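Local coordinates for ankyrin repeat and SAM domain-containing protein 4B (Mus musculus, PDB 5F3X) that probably acts as a scaffold that recruits partner proteins, and here binds a chain of another protein through its SAM domain region, at residues 7-10 with 11-15; 15-19 with 20-24; 44-48 with 49-53; 64-67 with 68-72. All coordinates share one frame; numbering follows the deposited sequence.

In the fold
The SAM domain is a bundle of five helices, and the four contacts sit at helix ends along it. Contacts 1 and 2 share Phe15 and take the start and the finish of helix 11-18, their centres about 10 Å apart. Contact 2 meets contact 3 where Phe24 CD1 packs on Met51 CE at 3.7 Å, joining two Schellman-capped helix ends. Contact 4, on the last turns of helix 53-71, reaches back to helix 11-18 through Phe15 CE1 and Arg66 CD at 4.2 Å. Contacts 3 and 4 lie farthest apart, about 23 Å between centres. A chain of another protein touches contacts 1, 2 and 4 but not contact 3.

Contact 1: residues 7-10 with 11-15; sequences VDAT and PLEVF
Thr10 and Glu13 make the capping bond that starts helix 11-18. Thr10 holds the N-cap position, and its hydroxyl oxygen OG1 accepts the backbone N-H of Glu13 at 3.2 Å. The torsion makes this possible: with chi1 at 74°, OG1 sits between the backbone N and the carbonyl carbon and faces the first turn, while the CG2 methyl is turned beside the backbone N. The second polar link belongs to the main chain, where Val14 N donates to Thr10 O at 3.2 Å, the donor almost in line with the carbonyl (C=O...N 167°). The hydroxyl thus takes up the Glu13 N-H at the helix start, whereas the Val14 N-H makes the first regular i to i+4 bond.

The remaining contacts are van der Waals. Glu13 is extended, with CG anti to its own N, and its carboxylate is carried alongside the methyl of Ala9; OE1 approaches Ala9 CB to 3.3 Å. OE1 stops 4.3 Å from Thr10 N, so the reciprocal half of a capping box is not made. Val14 CG2 also meets Ala9 CB, at 4.0 Å. With an alanine in place of Glu13 the carboxylate arm is gone, and the Ala9 methyl would probably lose its cover on that side.

Beyond the cap, Asp8 forms a salt bridge with a basic side chain of another protein, and Ala9 packs on an aromatic side chain of the same partner. Leu12 turns inward and packs on Leu35 and Leu38 of helix 35-39 and on Leu25 and Phe28 of helix 25-30.

Contact 2: residues 15-19 with 20-24; sequences FLQSQ and HLEEF
Leu21 folds back under the last turn of helix 11-18 and packs on Leu16 and Gln19. Its CB lies 3.9 Å from Leu16 CD2, and the two leucine side chains cross at about a right angle. One atom further out, CG rests 3.5 Å from the carbonyl oxygen of Gln19. Of the branches, CD1 reaches the aliphatic part of Gln19, 3.6 Å from its CB, whereas CD2 only skirts Gln19 O. Leu21 also packs on Val59 of helix 53-71.

A Schellman motif sets up this return of the chain. His20 takes positive phi (65°), which brings Leu21 N within 2.9 Å of Leu16 O and His20 N within 3.3 Å of Gln17 O. The two bonds differ in approach: the His20 donor stands above the carbonyl plane of Gln17, while Leu16 O is gripped twice, by Leu21 N and by Gln19 N, from opposite faces of its plane.

On the outer side, Gln17 starts with CG anti to the backbone N (chi1 -172°) and then bends at chi2, which swings its amide over to Glu22. Amide and carboxylate planes are 24° apart, and Gln17 OE1 touches Glu22 CB at 3.6 Å. Gln17 NE2 remains 4.1 Å from Glu22 OE1, beyond hydrogen-bonding distance. The amide oxygen of Gln19, OE1, hydrogen-bonds to a polar side chain of another protein.

The chemistry is thus divided: backbone bonds terminate the helix, leucine carbons pack against its inner side, and the glutamine and glutamate side chains meet by loose contact.

Contact 3: residues 44-48 with 49-53; sequences EDLQN and IHMQL
Leu46 and Ile49 lie side by side, pointing the same way, at the Schellman motif that ends helix 43-48. Positive phi at His50 turns the chain, and Met51 N then donates to Leu46 O at 3.0 Å. The shorter-span bond, His50 N to Gln47 O, is also 3.0 Å long, but its donor stands above the carbonyl plane, about 72° out of it.

Ile49 adopts the conformation with CG1 between its backbone N and carbonyl carbon (chi1 56°). This tucks CG1 back against the helix, 3.4 Å from Leu46 O, and the chain then runs extended to CD1, which meets Leu46 CD2 at 4.1 Å. Were Ile49 cut back to alanine, Leu46 CD2 would probably lose its neighbour and a gap open toward Phe28 of helix 25-30, which the isoleucine also touches.

Met51 takes the other course. CG is anti to the backbone N (chi1 -177°) and the chain bends only at chi3, sending the side chain inward to Phe28, Phe24 and Val59. Met51 CB sits 3.3 Å from Leu46 O, the oxygen that its own N-H bonds to, and the Met51 carbonyl oxygen accepts from Arg56 NH1.

On the outer side, the His50 ring is folded back over the end of the helix: Asn48 O lies over one ring face, 3.5 Å from His50 CD2.

Contact 4: residues 64-67 with 68-72; sequences DKRK and QVLQQ
Arg66 and Leu70 meet one turn apart on the C-terminal part of helix 53-71, the long last helix of the SAM fold. Regular i to i+4 backbone bonds tie the two halves: Gln68 N to Asp64 O at 3.0 Å, Val69 N to Lys65 O and Leu70 N to Arg66 O at 3.1 Å each. The next, from Gln71 N to Lys67 O, is longer at 3.3 Å as the helix nears its end.

The closer packing is on the side of Arg66 and Leu70. Leu70 CG lies 3.3 Å from Arg66 O, and Leu70 CD1 meets Arg66 CG at 4.2 Å, the two side chains crossing at a slant. Arg66 leaves the helix with CG anti to the backbone N (chi1 173°) and stays extended to NE, which carries the guanidinium out beside Leu70 CD1, obliquely, and on to another protein: NH1 makes a salt bridge with an acidic side chain there and NH2 bonds to its backbone. Leu35 of helix 35-39 touches the same arginine, and Val69 and Leu70 pack on the partner chain too. Lys65 NZ adds a second salt bridge to an acidic side chain of that protein, consistent with this flank being a binding surface.

The side of Asp64 and Gln68 is looser and faces solvent. Their carboxylate and amide planes are 54° apart, and two acceptors face each other without a bond: Asp64 OD2 lies 3.7 Å from Gln68 OE1. Nearer the backbone the fit closes again, with Gln68 CB 3.4 Å from Asp64 O.

Contact 1: residues 7-10 with 11-15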
loop_
_atom_site.group_PDB
_atom_site.type_symbol
_atom_site.label_atom_id
_atom_site.label_comp_id
_atom_site.label_asym_id
_atom_site.label_seq_id
_atom_site.Cartn_x
_atom_site.Cartn_y
_atom_site.Cartn_z
ATOM N N VAL B 7 9.922 13.057 12.493
ATOM C CA VAL B 7 9.822 13.206 11.040
ATOM C C VAL B 7 10.479 12.021 10.327
ATOM O O VAL B 7 11.377 11.366 10.869
ATOM C CB VAL B 7 10.441 14.539 10.551
ATOM C CG1 VAL B 7 9.867 15.706 11.334
ATOM C CG2 VAL B 7 11.963 14.501 10.646
ATOM N N ASP B 8 10.026 11.781 9.096
ATOM C CA ASP B 8 10.404 10.596 8.343
ATOM C C ASP B 8 11.856 10.667 7.860
ATOM O O ASP B 8 12.474 11.734 7.766
ATOM C CB ASP B 8 9.480 10.417 7.136
ATOM C CG ASP B 8 8.077 9.976 7.521
ATOM O OD1 ASP B 8 7.924 9.219 8.506
ATOM O OD2 ASP B 8 7.125 10.387 6.817
ATOM N N ALA B 9 12.399 9.495 7.557
ATOM C CA ALA B 9 13.659 9.428 6.842
ATOM C C ALA B 9 13.460 9.887 5.404
ATOM O O ALA B 9 12.416 9.642 4.795
ATOM C CB ALA B 9 14.209 8.005 6.876
ATOM N N THR B 10 14.466 10.578 4.872
ATOM C CA THR B 10 14.493 10.939 3.467
ATOM C C THR B 10 14.478 9.674 2.602
ATOM O O THR B 10 14.880 8.588 3.046
ATOM C CB THR B 10 15.745 11.774 3.173
ATOM O OG1 THR B 10 16.913 10.926 3.159
ATOM C CG2 THR B 10 15.908 12.889 4.218
ATOM N N PRO B 11 14.011 9.786 1.360
ATOM C CA PRO B 11 14.048 8.611 0.464
ATOM C C PRO B 11 15.445 8.018 0.298
ATOM O O PRO B 11 15.596 6.789 0.179
ATOM C CB PRO B 11 13.497 9.168 -0.860
ATOM C CG PRO B 11 12.732 10.396 -0.483
ATOM C CD PRO B 11 13.479 10.984 0.693
ATOM N N LEU B 12 16.477 8.871 0.293
ATOM C CA LEU B 12 17.852 8.386 0.290
ATOM C C LEU B 12 18.128 7.485 1.488
ATOM O O LEU B 12 18.744 6.421 1.350
ATOM C CB LEU B 12 18.833 9.560 0.287
ATOM C CG LEU B 12 20.286 9.139 0.582
ATOM C CD1 LEU B 12 20.829 8.293 -0.551
ATOM C CD2 LEU B 12 21.185 10.311 0.800
ATOM N N GLU B 13 17.703 7.900 2.686
ATOM C CA GLU B 13 18.020 7.102 3.865
ATOM C C GLU B 13 17.390 5.720 3.779
ATOM O O GLU B 13 18.079 4.704 3.959
ATOM C CB GLU B 13 17.578 7.807 5.141
ATOM C CG GLU B 13 17.827 6.941 6.391
ATOM C CD GLU B 13 17.735 7.710 7.701
ATOM O OE1 GLU B 13 17.295 8.893 7.701
ATOM O OE2 GLU B 13 18.123 7.120 8.731
ATOM N N VAL B 14 16.076 5.661 3.525
ATOM C CA VAL B 14 15.409 4.363 3.405
ATOM C C VAL B 14 16.103 3.530 2.348
ATOM O O VAL B 14 16.353 2.330 2.541
ATOM C CB VAL B 14 13.911 4.526 3.066
ATOM C CG1 VAL B 14 13.238 3.156 3.047
ATOM C CG2 VAL B 14 13.216 5.442 4.033
ATOM N N PHE B 15 16.426 4.162 1.210
ATOM C CA PHE B 15 17.141 3.489 0.137
ATOM C C PHE B 15 18.408 2.808 0.655
ATOM O O PHE B 15 18.516 1.577 0.613
ATOM C CB PHE B 15 17.454 4.489 -0.973
ATOM C CG PHE B 15 18.132 3.871 -2.156
ATOM C CD1 PHE B 15 17.424 3.041 -3.019
ATOM C CD2 PHE B 15 19.479 4.087 -2.393
ATOM C CE1 PHE B 15 18.049 2.456 -4.092
ATOM C CE2 PHE B 15 20.105 3.503 -3.471
ATOM C CZ PHE B 15 19.394 2.685 -4.318
#

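Contact 2: residues 15-19 with 20-24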
loop_
_atom_site.group_PDB
_atom_site.type_symbol
_atom_site.label_atom_id
_atom_site.label_comp_id
_atom_site.label_asym_id
_atom_site.label_seq_id
_atom_site.Cartn_x
_atom_site.Cartn_y
_atom_site.Cartn_z
ATOM N N PHE B 15 16.426 4.162 1.210
ATOM C CA PHE B 15 17.141 3.489 0.137
ATOM C C PHE B 15 18.408 2.808 0.655
ATOM O O PHE B 15 18.516 1.577 0.613
ATOM C CB PHE B 15 17.454 4.489 -0.973
ATOM C CG PHE B 15 18.132 3.871 -2.156
ATOM C CD1 PHE B 15 17.424 3.041 -3.019
ATOM C CD2 PHE B 15 19.479 4.087 -2.393
ATOM C CE1 PHE B 15 18.049 2.456 -4.092
ATOM C CE2 PHE B 15 20.105 3.503 -3.471
ATOM C CZ PHE B 15 19.394 2.685 -4.318
ATOM N N LEU B 16 19.372 3.591 1.168
ATOM C CA LEU B 16 20.599 2.991 1.705
ATOM C C LEU B 16 20.294 1.943 2.766
ATOM O O LEU B 16 20.914 0.874 2.791
ATOM C CB LEU B 16 21.521 4.065 2.275
ATOM C CG LEU B 16 21.938 5.157 1.282
ATOM C CD1 LEU B 16 22.720 6.253 2.001
ATOM C CD2 LEU B 16 22.744 4.568 0.099
ATOM N N GLN B 17 19.325 2.222 3.638
ATOM C CA GLN B 17 18.957 1.276 4.688
ATOM C C GLN B 17 18.587 -0.085 4.105
ATOM O O GLN B 17 19.102 -1.128 4.532
ATOM C CB GLN B 17 17.804 1.867 5.496
ATOM C CG GLN B 17 17.429 1.090 6.727
ATOM C CD GLN B 17 18.567 0.959 7.718
ATOM O OE1 GLN B 17 19.297 1.934 8.016
ATOM N NE2 GLN B 17 18.740 -0.264 8.229
ATOM N N SER B 18 17.708 -0.088 3.103
ATOM C CA SER B 18 17.320 -1.324 2.430
ATOM C C SER B 18 18.509 -2.119 1.884
ATOM O O SER B 18 18.415 -3.343 1.732
ATOM C CB SER B 18 16.371 -0.985 1.284
ATOM O OG SER B 18 17.046 -0.221 0.284
ATOM N N GLN B 19 19.604 -1.444 1.525
ATOM C CA GLN B 19 20.723 -2.071 0.821
ATOM C C GLN B 19 21.895 -2.441 1.713
ATOM O O GLN B 19 22.931 -2.858 1.188
ATOM C CB GLN B 19 21.235 -1.161 -0.306
ATOM C CG GLN B 19 20.231 -0.965 -1.416
ATOM C CD GLN B 19 19.631 -2.280 -1.925
ATOM O OE1 GLN B 19 18.419 -2.469 -1.867
ATOM N NE2 GLN B 19 20.473 -3.173 -2.443
ATOM N N HIS B 20 21.783 -2.250 3.028
ATOM C CA HIS B 20 22.896 -2.366 3.974
ATOM C C HIS B 20 23.966 -1.312 3.730
ATOM O O HIS B 20 25.135 -1.504 4.081
ATOM C CB HIS B 20 23.514 -3.769 3.950
ATOM C CG HIS B 20 22.755 -4.771 4.761
ATOM N ND1 HIS B 20 22.621 -4.669 6.134
ATOM C CD2 HIS B 20 22.100 -5.901 4.402
ATOM C CE1 HIS B 20 21.906 -5.688 6.581
ATOM N NE2 HIS B 20 21.579 -6.450 5.552
ATOM N N LEU B 21 23.595 -0.211 3.095
ATOM C CA LEU B 21 24.535 0.845 2.755
ATOM C C LEU B 21 24.462 2.026 3.703
ATOM O O LEU B 21 25.017 3.086 3.395
ATOM C CB LEU B 21 24.337 1.276 1.304
ATOM C CG LEU B 21 24.741 0.062 0.457
ATOM C CD1 LEU B 21 24.464 0.276 -1.004
ATOM C CD2 LEU B 21 26.203 -0.313 0.689
ATOM N N GLU B 22 23.723 1.881 4.808
ATOM C CA GLU B 22 23.464 2.992 5.720
ATOM C C GLU B 22 24.737 3.670 6.177
ATOM O O GLU B 22 24.715 4.858 6.512
ATOM C CB GLU B 22 22.666 2.507 6.937
ATOM C CG GLU B 22 23.417 1.598 7.908
ATOM C CD GLU B 22 23.111 0.124 7.721
ATOM O OE1 GLU B 22 22.527 -0.254 6.679
ATOM O OE2 GLU B 22 23.470 -0.664 8.628
ATOM N N GLU B 23 25.865 2.949 6.181
ATOM C CA GLU B 23 27.103 3.578 6.626
ATOM C C GLU B 23 27.515 4.763 5.764
ATOM O O GLU B 23 28.349 5.558 6.206
ATOM C CB GLU B 23 28.244 2.572 6.676
ATOM C CG GLU B 23 28.751 2.111 5.350
ATOM C CD GLU B 23 30.107 1.420 5.462
ATOM O OE1 GLU B 23 31.116 2.134 5.688
ATOM O OE2 GLU B 23 30.158 0.172 5.341
ATOM N N PHE B 24 26.948 4.921 4.564
ATOM C CA PHE B 24 27.334 6.015 3.673
ATOM C C PHE B 24 26.430 7.234 3.773
ATOM O O PHE B 24 26.691 8.231 3.110
ATOM C CB PHE B 24 27.407 5.516 2.231
ATOM C CG PHE B 24 28.350 4.352 2.066
ATOM C CD1 PHE B 24 29.729 4.560 1.998
ATOM C CD2 PHE B 24 27.868 3.043 2.031
ATOM C CE1 PHE B 24 30.604 3.492 1.884
ATOM C CE2 PHE B 24 28.742 1.965 1.910
ATOM C CZ PHE B 24 30.122 2.200 1.853
#

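Contact 3: residues 44-48 with 49-53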
loop_
_atom_site.group_PDB
_atom_site.type_symbol
_atom_site.label_atom_id
_atom_site.label_comp_id
_atom_site.label_asym_id
_atom_site.label_seq_id
_atom_site.Cartn_x
_atom_site.Cartn_y
_atom_site.Cartn_z
ATOM N N GLU B 44 32.696 6.422 -11.590
ATOM C CA GLU B 44 33.810 7.326 -11.313
ATOM C C GLU B 44 33.411 8.443 -10.349
ATOM O O GLU B 44 34.234 8.868 -9.530
ATOM C CB GLU B 44 34.404 7.914 -12.595
ATOM C CG GLU B 44 35.618 8.827 -12.286
ATOM C CD GLU B 44 36.189 9.534 -13.525
ATOM O OE1 GLU B 44 35.473 9.615 -14.555
ATOM O OE2 GLU B 44 37.344 10.031 -13.462
ATOM N N ASP B 45 32.158 8.903 -10.396
ATOM C CA ASP B 45 31.684 9.842 -9.383
ATOM C C ASP B 45 31.881 9.277 -7.977
ATOM O O ASP B 45 32.357 9.976 -7.072
ATOM C CB ASP B 45 30.212 10.169 -9.629
ATOM C CG ASP B 45 30.011 11.132 -10.782
ATOM O OD1 ASP B 45 30.686 12.185 -10.810
ATOM O OD2 ASP B 45 29.189 10.826 -11.672
ATOM N N LEU B 46 31.539 7.995 -7.782
ATOM C CA LEU B 46 31.624 7.412 -6.450
ATOM C C LEU B 46 33.058 7.089 -6.054
ATOM O O LEU B 46 33.368 7.026 -4.856
ATOM C CB LEU B 46 30.753 6.158 -6.361
ATOM C CG LEU B 46 29.256 6.403 -6.586
ATOM C CD1 LEU B 46 28.498 5.103 -6.720
ATOM C CD2 LEU B 46 28.674 7.318 -5.496
ATOM N N GLN B 47 33.936 6.847 -7.037
ATOM C CA GLN B 47 35.365 6.777 -6.749
ATOM C C GLN B 47 35.899 8.120 -6.279
ATOM O O GLN B 47 36.853 8.168 -5.499
ATOM C CB GLN B 47 36.146 6.352 -7.983
ATOM C CG GLN B 47 36.421 4.883 -8.130
ATOM C CD GLN B 47 37.276 4.602 -9.359
ATOM O OE1 GLN B 47 38.489 4.455 -9.254
ATOM N NE2 GLN B 47 36.646 4.544 -10.528
ATOM N N ASN B 48 35.317 9.220 -6.757
ATOM C CA ASN B 48 35.837 10.525 -6.372
ATOM C C ASN B 48 35.610 10.806 -4.890
ATOM O O ASN B 48 36.437 11.474 -4.257
ATOM C CB ASN B 48 35.232 11.611 -7.260
ATOM C CG ASN B 48 35.892 11.667 -8.635
ATOM O OD1 ASN B 48 37.036 11.237 -8.802
ATOM N ND2 ASN B 48 35.180 12.204 -9.621
ATOM N N ILE B 49 34.537 10.279 -4.309
ATOM C CA ILE B 49 34.285 10.461 -2.884
ATOM C C ILE B 49 34.842 9.287 -2.098
ATOM O O ILE B 49 34.438 9.058 -0.954
ATOM C CB ILE B 49 32.799 10.714 -2.576
ATOM C CG1 ILE B 49 31.911 9.593 -3.122
ATOM C CG2 ILE B 49 32.397 12.095 -3.117
ATOM C CD1 ILE B 49 30.476 9.671 -2.660
ATOM N N HIS B 50 35.695 8.477 -2.740
ATOM C CA HIS B 50 36.475 7.424 -2.061
ATOM C C HIS B 50 35.602 6.276 -1.555
ATOM O O HIS B 50 35.837 5.733 -0.472
ATOM C CB HIS B 50 37.297 7.983 -0.892
ATOM C CG HIS B 50 38.074 9.213 -1.227
ATOM N ND1 HIS B 50 39.375 9.167 -1.687
ATOM C CD2 HIS B 50 37.739 10.524 -1.166
ATOM C CE1 HIS B 50 39.801 10.399 -1.904
ATOM N NE2 HIS B 50 38.831 11.239 -1.595
ATOM N N MET B 51 34.584 5.908 -2.325
ATOM C CA MET B 51 33.865 4.664 -2.082
ATOM C C MET B 51 34.650 3.522 -2.716
ATOM O O MET B 51 35.062 3.615 -3.877
ATOM C CB MET B 51 32.447 4.747 -2.657
ATOM C CG MET B 51 31.598 3.520 -2.388
ATOM S SD MET B 51 29.831 3.845 -2.496
ATOM C CE MET B 51 29.756 5.406 -1.635
ATOM N N GLN B 52 34.882 2.457 -1.958
ATOM C CA GLN B 52 35.700 1.400 -2.529
ATOM C C GLN B 52 34.850 0.477 -3.405
ATOM O O GLN B 52 33.616 0.549 -3.426
ATOM C CB GLN B 52 36.414 0.624 -1.422
ATOM C CG GLN B 52 37.185 1.531 -0.478
ATOM C CD GLN B 52 38.559 0.999 -0.117
ATOM O OE1 GLN B 52 39.440 0.875 -0.974
ATOM N NE2 GLN B 52 38.752 0.678 1.164
ATOM N N LEU B 53 35.533 -0.435 -4.100
ATOM C CA LEU B 53 34.900 -1.134 -5.216
ATOM C C LEU B 53 33.673 -1.922 -4.769
ATOM O O LEU B 53 32.635 -1.898 -5.443
ATOM C CB LEU B 53 35.909 -2.052 -5.906
ATOM C CG LEU B 53 35.406 -2.973 -7.025
ATOM C CD1 LEU B 53 34.632 -2.217 -8.079
ATOM C CD2 LEU B 53 36.587 -3.632 -7.665
#

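Contact 4: residues 64-67 with 68-72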
loop_
_atom_site.group_PDB
_atom_site.type_symbol
_atom_site.label_atom_id
_atom_site.label_comp_id
_atom_site.label_asym_id
_atom_site.label_seq_id
_atom_site.Cartn_x
_atom_site.Cartn_y
_atom_site.Cartn_z
ATOM N N ASP B 64 20.514 0.769 -10.463
ATOM C CA ASP B 64 20.108 0.356 -11.791
ATOM C C ASP B 64 18.823 -0.466 -11.750
ATOM O O ASP B 64 17.957 -0.314 -12.624
ATOM C CB ASP B 64 21.243 -0.418 -12.442
ATOM C CG ASP B 64 20.824 -1.055 -13.726
ATOM O OD1 ASP B 64 20.811 -0.338 -14.755
ATOM O OD2 ASP B 64 20.479 -2.265 -13.687
ATOM N N LYS B 65 18.691 -1.338 -10.748
ATOM C CA LYS B 65 17.432 -2.038 -10.527
ATOM C C LYS B 65 16.280 -1.051 -10.386
ATOM O O LYS B 65 15.213 -1.239 -10.978
ATOM C CB LYS B 65 17.543 -2.924 -9.282
ATOM C CG LYS B 65 18.620 -3.974 -9.375
ATOM C CD LYS B 65 18.426 -5.146 -8.435
ATOM C CE LYS B 65 19.335 -6.302 -8.907
ATOM N NZ LYS B 65 19.091 -7.653 -8.282
ATOM N N ARG B 66 16.490 0.021 -9.614
ATOM C CA ARG B 66 15.448 1.022 -9.391
ATOM C C ARG B 66 15.132 1.816 -10.655
ATOM O O ARG B 66 13.965 2.098 -10.928
ATOM C CB ARG B 66 15.867 1.979 -8.274
ATOM C CG ARG B 66 14.920 3.201 -8.055
ATOM C CD ARG B 66 15.436 4.059 -6.890
ATOM N NE ARG B 66 14.531 5.099 -6.386
ATOM C CZ ARG B 66 13.591 4.878 -5.476
ATOM N NH1 ARG B 66 13.400 3.652 -5.005
ATOM N NH2 ARG B 66 12.834 5.867 -5.050
ATOM N N LYS B 67 16.156 2.250 -11.394
ATOM C CA LYS B 67 15.907 2.995 -12.626
ATOM C C LYS B 67 15.082 2.162 -13.600
ATOM O O LYS B 67 14.215 2.689 -14.315
ATOM C CB LYS B 67 17.228 3.403 -13.285
ATOM C CG LYS B 67 17.968 4.550 -12.626
ATOM C CD LYS B 67 18.885 5.238 -13.642
ATOM C CE LYS B 67 20.139 5.814 -12.991
ATOM N NZ LYS B 67 21.351 5.675 -13.901
ATOM N N GLN B 68 15.324 0.852 -13.619
ATOM C CA GLN B 68 14.672 -0.006 -14.592
ATOM C C GLN B 68 13.204 -0.230 -14.251
ATOM O O GLN B 68 12.335 -0.090 -15.122
ATOM C CB GLN B 68 15.425 -1.330 -14.710
ATOM C CG GLN B 68 16.320 -1.378 -15.944
ATOM C CD GLN B 68 17.115 -2.658 -16.022
ATOM O OE1 GLN B 68 17.194 -3.410 -15.036
ATOM N NE2 GLN B 68 17.708 -2.928 -17.194
ATOM N N VAL B 69 12.898 -0.574 -12.996
ATOM C CA VAL B 69 11.503 -0.872 -12.671
ATOM C C VAL B 69 10.657 0.393 -12.621
ATOM O O VAL B 69 9.443 0.332 -12.842
ATOM C CB VAL B 69 11.386 -1.667 -11.361
ATOM C CG1 VAL B 69 12.098 -2.992 -11.507
ATOM C CG2 VAL B 69 11.929 -0.858 -10.180
ATOM N N LEU B 70 11.259 1.555 -12.350
ATOM C CA LEU B 70 10.508 2.797 -12.499
ATOM C C LEU B 70 10.133 3.046 -13.955
ATOM O O LEU B 70 9.076 3.617 -14.232
ATOM C CB LEU B 70 11.300 3.979 -11.935
ATOM C CG LEU B 70 11.419 4.070 -10.404
ATOM C CD1 LEU B 70 11.927 5.453 -9.954
ATOM C CD2 LEU B 70 10.104 3.705 -9.696
ATOM N N GLN B 71 10.987 2.641 -14.897
ATOM C CA GLN B 71 10.655 2.815 -16.311
ATOM C C GLN B 71 9.742 1.697 -16.827
ATOM O O GLN B 71 8.777 1.972 -17.550
ATOM C CB GLN B 71 11.935 2.914 -17.141
ATOM C CG GLN B 71 11.834 3.861 -18.338
ATOM C CD GLN B 71 11.258 5.241 -17.997
ATOM O OE1 GLN B 71 10.036 5.437 -17.974
ATOM N NE2 GLN B 71 12.143 6.206 -17.751
ATOM N N GLN B 72 10.013 0.440 -16.458
ATOM C CA GLN B 72 9.189 -0.705 -16.851
ATOM C C GLN B 72 8.737 -1.447 -15.600
ATOM O O GLN B 72 9.403 -2.389 -15.141
ATOM C CB GLN B 72 9.943 -1.642 -17.794
#